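Local atomic coordinates of galactose-binding lectin (Arachis hypogaea, PDB entry 6VAW), a protein that binds D-galactose and galactose-bearing glycans as a homotetrameric legume lectin that carries calcium and manganese ions beside its sugar site. Residues T59-M73 and H218-T232. Residues are numbered along the deposited sequence; the frame is centred on the assembly and turned at random.
Sequences TGNVASFLTSFSFEM and HLIRSWSFTSTLITT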
loop_
_atom_site.group_PDB
_atom_site.type_symbol
_atom_site.label_atom_id
_atom_site.label_comp_id
_atom_site.label_asym_id
_atom_site.label_seq_id
_atom_site.Cartn_x
_atom_site.Cartn_y
_atom_site.Cartn_z
ATOM N N THR A 59 4.746 -16.711 21.325
ATOM C CA THR A 59 5.936 -15.848 21.456
ATOM C C THR A 59 5.834 -14.815 22.593
ATOM O O THR A 59 6.856 -14.297 23.046
ATOM C CB THR A 59 6.211 -15.093 20.147
ATOM O OG1 THR A 59 5.116 -14.227 19.866
ATOM C CG2 THR A 59 6.472 -16.020 18.965
ATOM N N GLY A 60 4.612 -14.487 23.009
ATOM C CA GLY A 60 4.366 -13.442 23.995
ATOM C C GLY A 60 4.358 -12.062 23.339
ATOM O O GLY A 60 4.159 -11.056 24.020
ATOM N N ASN A 61 4.566 -12.008 22.002
ATOM C CA ASN A 61 4.595 -10.751 21.241
ATOM C C ASN A 61 3.207 -10.136 21.110
ATOM O O ASN A 61 2.207 -10.836 21.032
ATOM C CB ASN A 61 5.220 -10.938 19.836
ATOM C CG ASN A 61 6.687 -11.295 19.828
ATOM O OD1 ASN A 61 7.226 -11.717 18.807
ATOM N ND2 ASN A 61 7.378 -11.119 20.944
ATOM N N VAL A 62 3.168 -8.800 21.067
ATOM C CA VAL A 62 1.939 -8.004 20.928
ATOM C C VAL A 62 2.087 -7.106 19.694
ATOM O O VAL A 62 3.163 -6.559 19.462
ATOM C CB VAL A 62 1.625 -7.192 22.205
ATOM C CG1 VAL A 62 0.293 -6.452 22.094
ATOM C CG2 VAL A 62 1.655 -8.078 23.455
ATOM N N ALA A 63 1.029 -7.000 18.884
ATOM C CA ALA A 63 1.065 -6.215 17.661
ATOM C C ALA A 63 1.053 -4.713 17.953
ATOM O O ALA A 63 0.568 -4.279 19.007
ATOM C CB ALA A 63 -0.135 -6.575 16.789
ATOM N N SER A 64 1.628 -3.936 17.031
ATOM C CA SER A 64 1.504 -2.486 17.037
ATOM C C SER A 64 0.507 -2.189 15.953
ATOM O O SER A 64 0.337 -3.022 15.048
ATOM C CB SER A 64 2.845 -1.793 16.766
ATOM O OG SER A 64 3.672 -1.793 17.921
ATOM N N PHE A 65 -0.151 -1.046 16.005
ATOM C CA PHE A 65 -1.043 -0.675 14.916
ATOM C C PHE A 65 -1.116 0.846 14.756
ATOM O O PHE A 65 -0.808 1.622 15.678
ATOM C CB PHE A 65 -2.442 -1.299 15.041
ATOM C CG PHE A 65 -3.277 -0.865 16.216
ATOM C CD1 PHE A 65 -3.936 0.366 16.207
ATOM C CD2 PHE A 65 -3.505 -1.729 17.281
ATOM C CE1 PHE A 65 -4.760 0.749 17.264
ATOM C CE2 PHE A 65 -4.323 -1.340 18.353
ATOM C CZ PHE A 65 -4.929 -0.105 18.345
ATOM N N LEU A 66 -1.488 1.242 13.532
ATOM C CA LEU A 66 -1.703 2.611 13.109
ATOM C C LEU A 66 -3.067 2.625 12.435
ATOM O O LEU A 66 -3.271 1.869 11.491
ATOM C CB LEU A 66 -0.602 3.107 12.147
ATOM C CG LEU A 66 -0.921 4.410 11.394
ATOM C CD1 LEU A 66 -1.025 5.618 12.402
ATOM C CD2 LEU A 66 0.094 4.681 10.314
ATOM N N THR A 67 -3.969 3.476 12.900
ATOM C CA THR A 67 -5.286 3.537 12.263
ATOM C C THR A 67 -5.731 4.974 12.185
ATOM O O THR A 67 -5.416 5.769 13.057
ATOM C CB THR A 67 -6.339 2.601 12.948
ATOM O OG1 THR A 67 -7.555 2.589 12.184
ATOM C CG2 THR A 67 -6.653 2.959 14.402
ATOM N N SER A 68 -6.402 5.320 11.087
ATOM C CA SER A 68 -6.969 6.637 10.897
ATOM C C SER A 68 -8.419 6.496 10.425
ATOM O O SER A 68 -8.757 5.556 9.699
ATOM C CB SER A 68 -6.147 7.448 9.902
ATOM O OG SER A 68 -4.798 7.591 10.328
ATOM N N PHE A 69 -9.275 7.382 10.890
ATOM C CA PHE A 69 -10.678 7.367 10.475
ATOM C C PHE A 69 -11.230 8.768 10.550
ATOM O O PHE A 69 -10.617 9.653 11.160
ATOM C CB PHE A 69 -11.535 6.366 11.321
ATOM C CG PHE A 69 -11.442 6.528 12.826
ATOM C CD1 PHE A 69 -12.277 7.413 13.497
ATOM C CD2 PHE A 69 -10.504 5.811 13.565
ATOM C CE1 PHE A 69 -12.213 7.543 14.882
ATOM C CE2 PHE A 69 -10.412 5.969 14.950
ATOM C CZ PHE A 69 -11.284 6.820 15.603
ATOM N N SER A 70 -12.365 8.982 9.866
ATOM C CA SER A 70 -13.074 10.238 9.891
ATOM C C SER A 70 -14.544 9.995 10.162
ATOM O O SER A 70 -15.132 9.016 9.684
ATOM C CB SER A 70 -12.879 11.037 8.613
ATOM O OG SER A 70 -13.341 10.352 7.468
ATOM N N PHE A 71 -15.120 10.863 10.971
ATOM C CA PHE A 71 -16.523 10.760 11.321
ATOM C C PHE A 71 -17.167 12.128 11.326
ATOM O O PHE A 71 -16.473 13.155 11.242
ATOM C CB PHE A 71 -16.706 10.058 12.695
ATOM C CG PHE A 71 -16.203 10.811 13.910
ATOM C CD1 PHE A 71 -16.955 11.845 14.473
ATOM C CD2 PHE A 71 -15.014 10.439 14.537
ATOM C CE1 PHE A 71 -16.492 12.543 15.588
ATOM C CE2 PHE A 71 -14.557 11.128 15.668
ATOM C CZ PHE A 71 -15.295 12.172 16.189
ATOM N N GLU A 72 -18.498 12.127 11.490
ATOM C CA GLU A 72 -19.289 13.332 11.593
ATOM C C GLU A 72 -20.478 13.080 12.500
ATOM O O GLU A 72 -21.145 12.051 12.385
ATOM C CB GLU A 72 -19.736 13.774 10.186
ATOM C CG GLU A 72 -20.469 15.106 10.133
ATOM C CD GLU A 72 -21.253 15.343 8.853
ATOM O OE1 GLU A 72 -20.699 15.106 7.753
ATOM O OE2 GLU A 72 -22.425 15.777 8.951
ATOM N N MET A 73 -20.711 14.010 13.431
ATOM C CA MET A 73 -21.917 13.982 14.246
ATOM C C MET A 73 -22.705 15.242 13.918
ATOM O O MET A 73 -22.121 16.329 13.831
ATOM C CB MET A 73 -21.605 13.837 15.731
ATOM C CG MET A 73 -21.216 12.415 16.093
ATOM S SD MET A 73 -20.862 12.190 17.835
ATOM C CE MET A 73 -19.192 12.885 17.962
ATOM N N HIS A 218 -24.905 9.933 13.529
ATOM C CA HIS A 218 -23.532 9.425 13.805
ATOM C C HIS A 218 -23.029 8.778 12.530
ATOM O O HIS A 218 -23.556 7.724 12.138
ATOM C CB HIS A 218 -23.490 8.410 14.969
ATOM C CG HIS A 218 -24.016 8.865 16.291
ATOM N ND1 HIS A 218 -25.284 8.490 16.727
ATOM C CD2 HIS A 218 -23.383 9.510 17.305
ATOM C CE1 HIS A 218 -25.401 8.974 17.953
ATOM N NE2 HIS A 218 -24.283 9.586 18.352
ATOM N N LEU A 219 -22.086 9.426 11.836
ATOM C CA LEU A 219 -21.563 8.931 10.560
ATOM C C LEU A 219 -20.091 8.525 10.591
ATOM O O LEU A 219 -19.288 9.262 11.134
ATOM C CB LEU A 219 -21.704 9.995 9.455
ATOM C CG LEU A 219 -23.120 10.481 9.139
ATOM C CD1 LEU A 219 -23.074 11.732 8.284
ATOM C CD2 LEU A 219 -23.928 9.395 8.459
ATOM N N ILE A 220 -19.745 7.394 9.975
ATOM C CA ILE A 220 -18.367 6.951 9.777
ATOM C C ILE A 220 -18.120 7.158 8.287
ATOM O O ILE A 220 -18.858 6.597 7.469
ATOM C CB ILE A 220 -18.052 5.511 10.271
ATOM C CG1 ILE A 220 -18.485 5.279 11.751
ATOM C CG2 ILE A 220 -16.577 5.154 10.029
ATOM C CD1 ILE A 220 -17.741 6.133 12.873
ATOM N N ARG A 221 -17.159 8.022 7.950
ATOM C CA ARG A 221 -16.867 8.413 6.573
ATOM C C ARG A 221 -15.746 7.610 5.906
ATOM O O ARG A 221 -15.823 7.338 4.703
ATOM C CB ARG A 221 -16.536 9.903 6.517
ATOM C CG ARG A 221 -17.718 10.793 6.912
ATOM C CD ARG A 221 -17.367 12.271 6.936
ATOM N NE ARG A 221 -16.766 12.736 5.677
ATOM C CZ ARG A 221 -17.445 13.243 4.652
ATOM N NH1 ARG A 221 -18.766 13.366 4.713
ATOM N NH2 ARG A 221 -16.806 13.632 3.556
ATOM N N SER A 222 -14.685 7.292 6.647
ATOM C CA SER A 222 -13.540 6.553 6.116
ATOM C C SER A 222 -12.781 5.875 7.240
ATOM O O SER A 222 -12.918 6.266 8.396
ATOM C CB SER A 222 -12.611 7.470 5.320
ATOM O OG SER A 222 -12.024 8.470 6.127
ATOM N N TRP A 223 -12.001 4.845 6.900
ATOM C CA TRP A 223 -11.217 4.098 7.876
ATOM C C TRP A 223 -10.053 3.371 7.195
ATOM O O TRP A 223 -10.278 2.593 6.275
ATOM C CB TRP A 223 -12.129 3.098 8.587
ATOM C CG TRP A 223 -11.508 2.332 9.720
ATOM C CD1 TRP A 223 -10.426 2.691 10.479
ATOM C CD2 TRP A 223 -11.985 1.098 10.261
ATOM N NE1 TRP A 223 -10.195 1.747 11.446
ATOM C CE2 TRP A 223 -11.159 0.774 11.360
ATOM C CE3 TRP A 223 -13.070 0.260 9.964
ATOM C CZ2 TRP A 223 -11.386 -0.358 12.158
ATOM C CZ3 TRP A 223 -13.252 -0.890 10.713
ATOM C CH2 TRP A 223 -12.402 -1.202 11.782
ATOM N N SER A 224 -8.819 3.616 7.665
ATOM C CA SER A 224 -7.624 2.922 7.207
ATOM C C SER A 224 -6.980 2.286 8.428
ATOM O O SER A 224 -7.120 2.804 9.532
ATOM C CB SER A 224 -6.680 3.861 6.459
ATOM O OG SER A 224 -6.082 4.813 7.324
ATOM N N PHE A 225 -6.321 1.152 8.252
ATOM C CA PHE A 225 -5.757 0.409 9.365
ATOM C C PHE A 225 -4.588 -0.430 8.927
ATOM O O PHE A 225 -4.632 -1.031 7.864
ATOM C CB PHE A 225 -6.858 -0.515 9.952
ATOM C CG PHE A 225 -6.462 -1.416 11.101
ATOM C CD1 PHE A 225 -5.908 -2.666 10.865
ATOM C CD2 PHE A 225 -6.692 -1.033 12.411
ATOM C CE1 PHE A 225 -5.576 -3.512 11.926
ATOM C CE2 PHE A 225 -6.320 -1.854 13.473
ATOM C CZ PHE A 225 -5.777 -3.096 13.221
ATOM N N THR A 226 -3.551 -0.509 9.771
ATOM C CA THR A 226 -2.400 -1.377 9.571
ATOM C C THR A 226 -1.954 -1.873 10.930
ATOM O O THR A 226 -1.727 -1.064 11.814
ATOM C CB THR A 226 -1.218 -0.745 8.817
ATOM O OG1 THR A 226 -1.619 -0.219 7.539
ATOM C CG2 THR A 226 -0.056 -1.740 8.628
ATOM N N SER A 227 -1.827 -3.184 11.082
ATOM C CA SER A 227 -1.306 -3.798 12.297
ATOM C C SER A 227 -0.183 -4.730 11.900
ATOM O O SER A 227 -0.280 -5.365 10.849
ATOM C CB SER A 227 -2.399 -4.533 13.057
ATOM O OG SER A 227 -2.778 -5.724 12.377
ATOM N N THR A 228 0.872 -4.804 12.702
ATOM C CA THR A 228 2.012 -5.678 12.450
ATOM C C THR A 228 2.379 -6.389 13.748
ATOM O O THR A 228 2.624 -5.751 14.765
ATOM C CB THR A 228 3.199 -4.940 11.810
ATOM O OG1 THR A 228 2.793 -4.438 10.540
ATOM C CG2 THR A 228 4.424 -5.837 11.607
ATOM N N LEU A 229 2.435 -7.720 13.674
ATOM C CA LEU A 229 2.790 -8.617 14.792
ATOM C C LEU A 229 4.082 -9.336 14.423
ATOM O O LEU A 229 4.140 -9.976 13.376
ATOM C CB LEU A 229 1.642 -9.623 15.094
ATOM C CG LEU A 229 1.885 -10.738 16.141
ATOM C CD1 LEU A 229 1.963 -10.185 17.581
ATOM C CD2 LEU A 229 0.807 -11.804 16.053
ATOM N N ILE A 230 5.139 -9.135 15.219
ATOM C CA ILE A 230 6.415 -9.799 14.978
ATOM C C ILE A 230 6.211 -11.288 15.301
ATOM O O ILE A 230 5.668 -11.617 16.354
ATOM C CB ILE A 230 7.574 -9.142 15.785
ATOM C CG1 ILE A 230 7.910 -7.705 15.261
ATOM C CG2 ILE A 230 8.835 -10.047 15.867
ATOM C CD1 ILE A 230 8.342 -7.497 13.745
ATOM N N THR A 231 6.570 -12.156 14.344
ATOM C CA THR A 231 6.453 -13.616 14.451
ATOM C C THR A 231 7.870 -14.176 14.631
ATOM O O THR A 231 8.717 -13.954 13.767
ATOM C CB THR A 231 5.706 -14.196 13.222
ATOM O OG1 THR A 231 6.304 -13.702 12.018
ATOM C CG2 THR A 231 4.210 -13.873 13.226
ATOM N N THR A 232 8.161 -14.746 15.810
ATOM C CA THR A 232 9.491 -15.282 16.128
ATOM C C THR A 232 9.351 -16.643 16.822
ATOM O O THR A 232 9.077 -17.640 16.161
ATOM C CB THR A 232 10.332 -14.266 16.952
ATOM O OG1 THR A 232 11.639 -14.797 17.180
ATOM C CG2 THR A 232 9.688 -13.876 18.284
HETATM O O HOH W 1 4.270 -13.740 17.340
HETATM O O HOH W 2 5.006 -7.281 17.609
HETATM O O HOH W 3 -2.257 2.519 8.262
#
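Thr67 OG1 links the two strands on the face that carries Phe65, Phe69, Phe71, Trp223 and Phe225: it donates to Ser224 O at 2.7 Å and accepts from Trp223 NE1 at 2.9 Å. The threonine oxygen lies near the indole plane, and the bond from NE1 is distinctly bent, 136° at the hydrogen. Two torsions bring these groups together, since Thr67 OG1 lies anti to the backbone N (chi1 -173°), as does Trp223 CG in its own residue. Ser224 O also accepts from Ser68 N, so two donors grip one carbonyl. Beside these bonds, Thr67 CB packs on Phe225 CD2 at 3.7 Å. The rings of Phe65 and Phe225 are nearly parallel but slid apart, with centroids 5.8 Å from each other, so they barely overlap.

On the reverse face, the hydroxyls Ser70 OG and Ser222 OG share a hydrogen bond of 2.7 Å. Here Arg221 and Ser222 both face Ser70, a classic beta bulge: Ser70 O accepts from Arg221 N while Ser70 N donates to Ser222 O, and the register moves by one residue before Phe71 pairs with Ile220. Elsewhere paired backbone bonds zip residues 64-73 antiparallel to 218-229, the segment axes running at 156°. Beyond the bulge Met73 SD meets the edge of the His218 imidazole, 3.7 Å from CD2, while Thr35 and Gly84 hold the two ring nitrogens. At the other end, one water joins Thr59 OG1 to Ile230 O.

Both strands belong to the large back sheet of the legume-lectin jelly roll, between strands 159-168 and 2-8. The phenylalanine-bearing face meets the other sheet, where Phe69 packs edge-to-face with Phe206; on the opposite face, Ser64 OG hydrogen-bonds to Thr187 of a second subunit, and Thr228 OG1 to Thr3 of its own chain and Ile185 N of that subunit.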